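Local structure of beta-galactosidase (Bacillus circulans, 4MAD) at residues A[394-400]-A[487-493]; A[421-425]-A[447-452]. The protein probably hydrolyses terminal non-reducing beta-D-galactose residues in beta-D-galactosides, as a glycoside hydrolase of family 35 with a TIM-barrel catalytic domain. One frame throughout, in Å; residues are numbered along the deposited sequence.

Interaction 1. Residues A[394-400]-A[487-493]; sequences GFIVYET and DWTVYPL
Trp488 receives Thr400 over one face of its indole: Thr400 CB stands 3.7 Å from the centroid of the six-membered ring, almost on the normal, with CG2 above the outer carbons, while the backbone of Tyr398 and Glu399 meets the ring edge in plane. Ile396 CG1 lies over one face of the Tyr398 ring, toward its rim. The ring of Tyr491 is approached at its edge by Glu399, whose OE1 accepts a hydrogen bond from Tyr491 OH (3.0 Å). The hydroxyl arrives from above the carboxylate plane, and carboxylate and ring are turned 63° apart. Glu399 reaches it because its CG lies anti to the backbone N (chi1 170°) and the chain runs on extended; OE2 is hydrogen-bonded to Gln453 NE2. Thr400 OG1 bonds to Asp487 O, the carbonyl preceding Trp488, at 2.9 Å. Replacing Trp488 with an alanine is likely to leave Thr400 CB and CG2 without their aromatic cover and Leu485 O without its N-H partner. Val397 CG2 meets Leu493 CD1 at 3.6 Å, and Tyr398 CD1 lies alongside Val490 CG1. Six backbone bonds, paired at Phe395–Leu493, Val397–Tyr491 and Glu399–Thr489, make this a regular antiparallel strand pair inside the sheet of the first all-beta domain.

Interaction 2. Residues A[421-425]-A[447-452]; sequences QVYVN and EEESKL
Asn425 takes part in all three hydrogen bonds with 447-452, one through its backbone and two through its side-chain amide, the one from ND2 weak. Its N donates to Lys451 O (2.8 Å, 167° at the hydrogen), and its OD1 accepts from Lys451 N at 3.0 Å, so main chain and side chain together hold both the N-H and the C=O of Lys451. The N-H of Lys451 points almost straight at OD1, yet it comes from well above the plane of the amide. CG sits anti to the carbonyl carbon (chi1 -79°), which carries the amide beside the partner strand; ND2 then reaches Glu449 O at 3.5 Å. Two CA-H...O contacts add to the polar set: Val424 CA to Lys451 O, and Leu452 CA to Tyr423 O. The apolar part centres on one methyl. Leu452 CD1 meets Val422 CG1 at 3.9 Å and Val424 CG2 at 4.2 Å, the side chains crossing at a slant, on a side where Leu441 and Leu445 of strand 440-445 also touch these valines. The chemistry implies a division of labour: apolar contact fills the inner part of the pair, while at the strand end the asparagine amide stands in for a backbone carbonyl as acceptor.

How the interactions relate
Interactions 1 and 2 lie in one six-stranded antiparallel sheet of the first all-beta domain, their centres 14 Å apart. Across the sheet the strands run 488-493, 395-403, 449-457, 419-424, so the two pairs are joined at the middle, where strands 395-403 and 449-457 are neighbours. There Thr400 O probably accepts a hydrogen bond from Leu452 N, and Trp488 CH2 packs on Leu452 CD2. Along the chain, 421-425 and 447-452 are nested between 394-400 and 487-493. The example illustrates how strands distant in sequence are assembled into one continuous sheet, here in a domain accompanying the catalytic barrel and away from the predicted catalytic residues.

Interaction 1. Residues A[394-400]-A[487-493]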
loop_
_atom_site.group_PDB
_atom_site.type_symbol
_atom_site.label_atom_id
_atom_site.label_comp_id
_atom_site.label_asym_id
_atom_site.label_seq_id
_atom_site.Cartn_x
_atom_site.Cartn_y
_atom_site.Cartn_z
ATOM N N GLY A 394 -1.907 12.649 -1.889
ATOM C CA GLY A 394 -1.957 13.727 -0.932
ATOM C C GLY A 394 -3.225 14.532 -0.778
ATOM O O GLY A 394 -4.249 13.991 -0.775
ATOM N N PHE A 395 -3.094 15.851 -0.689
ATOM C CA PHE A 395 -4.180 16.766 -0.400
ATOM C C PHE A 395 -4.250 17.732 -1.572
ATOM O O PHE A 395 -3.310 17.884 -2.277
ATOM C CB PHE A 395 -3.909 17.565 0.880
ATOM C CG PHE A 395 -3.787 16.735 2.128
ATOM C CD1 PHE A 395 -4.851 16.567 2.957
ATOM C CD2 PHE A 395 -2.598 16.144 2.481
ATOM C CE1 PHE A 395 -4.766 15.816 4.055
ATOM C CE2 PHE A 395 -2.522 15.405 3.605
ATOM C CZ PHE A 395 -3.598 15.236 4.380
ATOM N N ILE A 396 -5.395 18.331 -1.763
ATOM C CA ILE A 396 -5.555 19.327 -2.796
ATOM C C ILE A 396 -6.558 20.355 -2.324
ATOM O O ILE A 396 -7.533 20.029 -1.770
ATOM C CB ILE A 396 -5.954 18.690 -4.127
ATOM C CG1 ILE A 396 -6.164 19.741 -5.193
ATOM C CG2 ILE A 396 -7.165 17.910 -3.977
ATOM C CD1 ILE A 396 -6.235 19.211 -6.480
ATOM N N VAL A 397 -6.240 21.601 -2.555
ATOM C CA VAL A 397 -7.116 22.645 -2.166
ATOM C C VAL A 397 -7.815 23.194 -3.416
ATOM O O VAL A 397 -7.192 23.511 -4.360
ATOM C CB VAL A 397 -6.384 23.817 -1.517
ATOM C CG1 VAL A 397 -7.309 24.891 -1.189
ATOM C CG2 VAL A 397 -5.674 23.390 -0.309
ATOM N N TYR A 398 -9.124 23.291 -3.332
ATOM C CA TYR A 398 -9.962 23.803 -4.388
ATOM C C TYR A 398 -10.578 25.128 -3.890
ATOM O O TYR A 398 -11.034 25.202 -2.811
ATOM C CB TYR A 398 -11.128 22.881 -4.730
ATOM C CG TYR A 398 -10.827 21.539 -5.372
ATOM C CD1 TYR A 398 -10.889 21.369 -6.742
ATOM C CD2 TYR A 398 -10.577 20.422 -4.620
ATOM C CE1 TYR A 398 -10.657 20.157 -7.303
ATOM C CE2 TYR A 398 -10.361 19.247 -5.200
ATOM C CZ TYR A 398 -10.393 19.106 -6.545
ATOM O OH TYR A 398 -10.177 17.938 -7.110
ATOM N N GLU A 399 -10.511 26.159 -4.711
ATOM C CA GLU A 399 -10.842 27.488 -4.274
ATOM C C GLU A 399 -11.637 28.247 -5.367
ATOM O O GLU A 399 -11.286 28.201 -6.504
ATOM C CB GLU A 399 -9.538 28.187 -3.957
ATOM C CG GLU A 399 -9.507 29.615 -3.690
ATOM C CD GLU A 399 -8.107 30.051 -3.179
ATOM O OE1 GLU A 399 -7.367 30.694 -3.910
ATOM O OE2 GLU A 399 -7.729 29.666 -2.080
ATOM N N THR A 400 -12.709 28.909 -4.976
ATOM C CA THR A 400 -13.510 29.687 -5.903
ATOM C C THR A 400 -14.188 30.800 -5.159
ATOM O O THR A 400 -14.387 30.706 -3.980
ATOM C CB THR A 400 -14.570 28.860 -6.625
ATOM O OG1 THR A 400 -15.090 29.564 -7.759
ATOM C CG2 THR A 400 -15.669 28.536 -5.705
ATOM N N ASP A 487 -15.111 28.353 -12.253
ATOM C CA ASP A 487 -13.958 29.215 -12.131
ATOM C C ASP A 487 -13.129 28.911 -10.889
ATOM O O ASP A 487 -13.201 29.605 -9.933
ATOM C CB ASP A 487 -14.332 30.698 -12.200
ATOM C CG ASP A 487 -13.147 31.580 -12.458
ATOM O OD1 ASP A 487 -12.047 31.087 -12.481
ATOM O OD2 ASP A 487 -13.325 32.768 -12.668
ATOM N N TRP A 488 -12.423 27.795 -10.943
ATOM C CA TRP A 488 -11.549 27.376 -9.882
ATOM C C TRP A 488 -10.048 27.565 -9.968
ATOM O O TRP A 488 -9.515 27.533 -11.012
ATOM C CB TRP A 488 -11.872 25.872 -9.825
ATOM C CG TRP A 488 -13.231 25.598 -9.394
ATOM C CD1 TRP A 488 -14.304 25.528 -10.179
ATOM C CD2 TRP A 488 -13.696 25.401 -8.065
ATOM N NE1 TRP A 488 -15.409 25.285 -9.464
ATOM C CE2 TRP A 488 -15.073 25.223 -8.146
ATOM C CE3 TRP A 488 -13.085 25.343 -6.820
ATOM C CZ2 TRP A 488 -15.842 24.976 -7.036
ATOM C CZ3 TRP A 488 -13.851 25.110 -5.738
ATOM C CH2 TRP A 488 -15.206 24.944 -5.842
ATOM N N THR A 489 -9.433 27.744 -8.810
ATOM C CA THR A 489 -8.015 27.740 -8.626
ATOM C C THR A 489 -7.736 26.583 -7.676
ATOM O O THR A 489 -8.402 26.449 -6.722
ATOM C CB THR A 489 -7.480 29.047 -8.005
ATOM O OG1 THR A 489 -7.856 30.180 -8.790
ATOM C CG2 THR A 489 -5.992 28.982 -7.936
ATOM N N VAL A 490 -6.758 25.745 -7.987
ATOM C CA VAL A 490 -6.490 24.568 -7.183
ATOM C C VAL A 490 -5.012 24.468 -6.919
ATOM O O VAL A 490 -4.245 24.868 -7.719
ATOM C CB VAL A 490 -6.955 23.305 -7.851
ATOM C CG1 VAL A 490 -8.380 23.404 -8.244
ATOM C CG2 VAL A 490 -6.061 22.959 -8.947
ATOM N N TYR A 491 -4.705 23.948 -5.749
ATOM C CA TYR A 491 -3.373 23.776 -5.300
ATOM C C TYR A 491 -3.139 22.314 -4.921
ATOM O O TYR A 491 -3.560 21.863 -3.929
ATOM C CB TYR A 491 -3.127 24.694 -4.092
ATOM C CG TYR A 491 -3.515 26.167 -4.294
ATOM C CD1 TYR A 491 -2.614 27.091 -4.695
ATOM C CD2 TYR A 491 -4.782 26.601 -4.080
ATOM C CE1 TYR A 491 -2.994 28.422 -4.898
ATOM C CE2 TYR A 491 -5.164 27.904 -4.270
ATOM C CZ TYR A 491 -4.272 28.818 -4.681
ATOM O OH TYR A 491 -4.636 30.127 -4.874
ATOM N N PRO A 492 -2.464 21.615 -5.778
ATOM C CA PRO A 492 -2.152 20.234 -5.504
ATOM C C PRO A 492 -1.073 20.179 -4.402
ATOM O O PRO A 492 -0.115 20.845 -4.487
ATOM C CB PRO A 492 -1.626 19.745 -6.828
ATOM C CG PRO A 492 -2.180 20.675 -7.821
ATOM C CD PRO A 492 -2.159 21.961 -7.159
ATOM N N LEU A 493 -1.263 19.320 -3.411
ATOM C CA LEU A 493 -0.404 19.217 -2.267
ATOM C C LEU A 493 0.037 17.758 -2.022
ATOM O O LEU A 493 -0.451 17.103 -1.194
ATOM C CB LEU A 493 -1.077 19.805 -1.021
ATOM C CG LEU A 493 -1.449 21.289 -1.015
ATOM C CD1 LEU A 493 -2.499 21.705 -0.037
ATOM C CD2 LEU A 493 -0.308 22.114 -0.975
#

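Interaction 2. Residues A[421-425]-A[447-452]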
loop_
_atom_site.group_PDB
_atom_site.type_symbol
_atom_site.label_atom_id
_atom_site.label_comp_id
_atom_site.label_asym_id
_atom_site.label_seq_id
_atom_site.Cartn_x
_atom_site.Cartn_y
_atom_site.Cartn_z
ATOM N N GLN A 421 -12.372 19.414 4.152
ATOM C CA GLN A 421 -12.629 20.457 5.092
ATOM C C GLN A 421 -12.998 21.729 4.335
ATOM O O GLN A 421 -12.313 22.130 3.467
ATOM C CB GLN A 421 -11.394 20.718 5.914
ATOM C CG GLN A 421 -10.975 19.561 6.793
ATOM C CD GLN A 421 -9.524 19.702 7.323
ATOM O OE1 GLN A 421 -8.596 19.235 6.737
ATOM N NE2 GLN A 421 -9.387 20.363 8.424
ATOM N N VAL A 422 -14.130 22.296 4.698
ATOM C CA VAL A 422 -14.706 23.393 4.019
ATOM C C VAL A 422 -14.593 24.706 4.815
ATOM O O VAL A 422 -14.860 24.748 5.938
ATOM C CB VAL A 422 -16.192 23.113 3.718
ATOM C CG1 VAL A 422 -16.784 24.168 2.900
ATOM C CG2 VAL A 422 -16.334 21.824 3.064
ATOM N N TYR A 423 -14.188 25.748 4.111
ATOM C CA TYR A 423 -13.978 27.085 4.608
ATOM C C TYR A 423 -14.681 28.109 3.712
ATOM O O TYR A 423 -14.604 28.018 2.514
ATOM C CB TYR A 423 -12.483 27.425 4.686
ATOM C CG TYR A 423 -11.696 26.364 5.450
ATOM C CD1 TYR A 423 -11.455 26.490 6.798
ATOM C CD2 TYR A 423 -11.271 25.213 4.833
ATOM C CE1 TYR A 423 -10.792 25.509 7.490
ATOM C CE2 TYR A 423 -10.596 24.253 5.502
ATOM C CZ TYR A 423 -10.365 24.393 6.835
ATOM O OH TYR A 423 -9.713 23.419 7.480
ATOM N N VAL A 424 -15.319 29.071 4.348
ATOM C CA VAL A 424 -15.941 30.163 3.663
ATOM C C VAL A 424 -15.380 31.456 4.269
ATOM O O VAL A 424 -15.479 31.658 5.424
ATOM C CB VAL A 424 -17.461 30.127 3.858
ATOM C CG1 VAL A 424 -18.046 31.372 3.417
ATOM C CG2 VAL A 424 -18.067 28.972 3.123
ATOM N N ASN A 425 -14.754 32.276 3.451
ATOM C CA ASN A 425 -14.209 33.550 3.874
ATOM C C ASN A 425 -13.273 33.351 5.077
ATOM O O ASN A 425 -13.247 34.125 5.962
ATOM C CB ASN A 425 -15.304 34.538 4.196
ATOM C CG ASN A 425 -15.898 35.155 2.972
ATOM O OD1 ASN A 425 -15.247 35.303 1.999
ATOM N ND2 ASN A 425 -17.135 35.512 3.052
ATOM N N GLU A 447 -22.253 37.671 2.822
ATOM C CA GLU A 447 -21.465 38.744 2.278
ATOM C C GLU A 447 -21.666 38.929 0.799
ATOM O O GLU A 447 -22.204 38.092 0.177
ATOM C CB GLU A 447 -19.987 38.612 2.660
ATOM C CG GLU A 447 -19.727 38.602 4.185
ATOM C CD GLU A 447 -19.540 39.996 4.850
ATOM O OE1 GLU A 447 -18.911 40.887 4.285
ATOM O OE2 GLU A 447 -20.001 40.175 5.982
ATOM N N GLU A 448 -21.207 40.040 0.243
ATOM C CA GLU A 448 -21.284 40.282 -1.187
ATOM C C GLU A 448 -20.493 39.286 -2.000
ATOM O O GLU A 448 -20.844 38.976 -3.084
ATOM C CB GLU A 448 -20.760 41.667 -1.526
ATOM C CG GLU A 448 -21.651 42.779 -1.104
ATOM C CD GLU A 448 -23.057 42.576 -1.567
ATOM O OE1 GLU A 448 -23.305 42.640 -2.787
ATOM O OE2 GLU A 448 -23.927 42.331 -0.729
ATOM N N GLU A 449 -19.340 38.881 -1.493
ATOM C CA GLU A 449 -18.557 37.816 -2.093
ATOM C C GLU A 449 -18.162 36.808 -1.013
ATOM O O GLU A 449 -17.990 37.171 0.120
ATOM C CB GLU A 449 -17.324 38.352 -2.775
ATOM C CG GLU A 449 -17.645 39.356 -3.777
ATOM C CD GLU A 449 -16.554 39.662 -4.781
ATOM O OE1 GLU A 449 -15.455 39.159 -4.696
ATOM O OE2 GLU A 449 -16.821 40.417 -5.682
ATOM N N SER A 450 -18.033 35.546 -1.395
ATOM C CA SER A 450 -17.567 34.537 -0.481
ATOM C C SER A 450 -16.456 33.676 -1.076
ATOM O O SER A 450 -16.672 33.084 -2.077
ATOM C CB SER A 450 -18.744 33.688 -0.132
ATOM O OG SER A 450 -19.660 34.398 0.620
ATOM N N LYS A 451 -15.311 33.616 -0.441
ATOM C CA LYS A 451 -14.241 32.771 -0.895
ATOM C C LYS A 451 -14.404 31.372 -0.279
ATOM O O LYS A 451 -14.304 31.197 0.910
ATOM C CB LYS A 451 -12.894 33.380 -0.539
ATOM C CG LYS A 451 -11.717 32.607 -1.000
ATOM C CD LYS A 451 -10.460 33.075 -0.317
ATOM C CE LYS A 451 -9.237 32.696 -1.063
ATOM N NZ LYS A 451 -8.008 33.321 -0.577
ATOM N N LEU A 452 -14.658 30.416 -1.154
ATOM C CA LEU A 452 -14.869 29.040 -0.772
ATOM C C LEU A 452 -13.575 28.271 -1.010
ATOM O O LEU A 452 -12.987 28.390 -2.034
ATOM C CB LEU A 452 -16.006 28.461 -1.581
ATOM C CG LEU A 452 -16.225 26.974 -1.427
ATOM C CD1 LEU A 452 -16.635 26.655 -0.055
ATOM C CD2 LEU A 452 -17.188 26.463 -2.414
#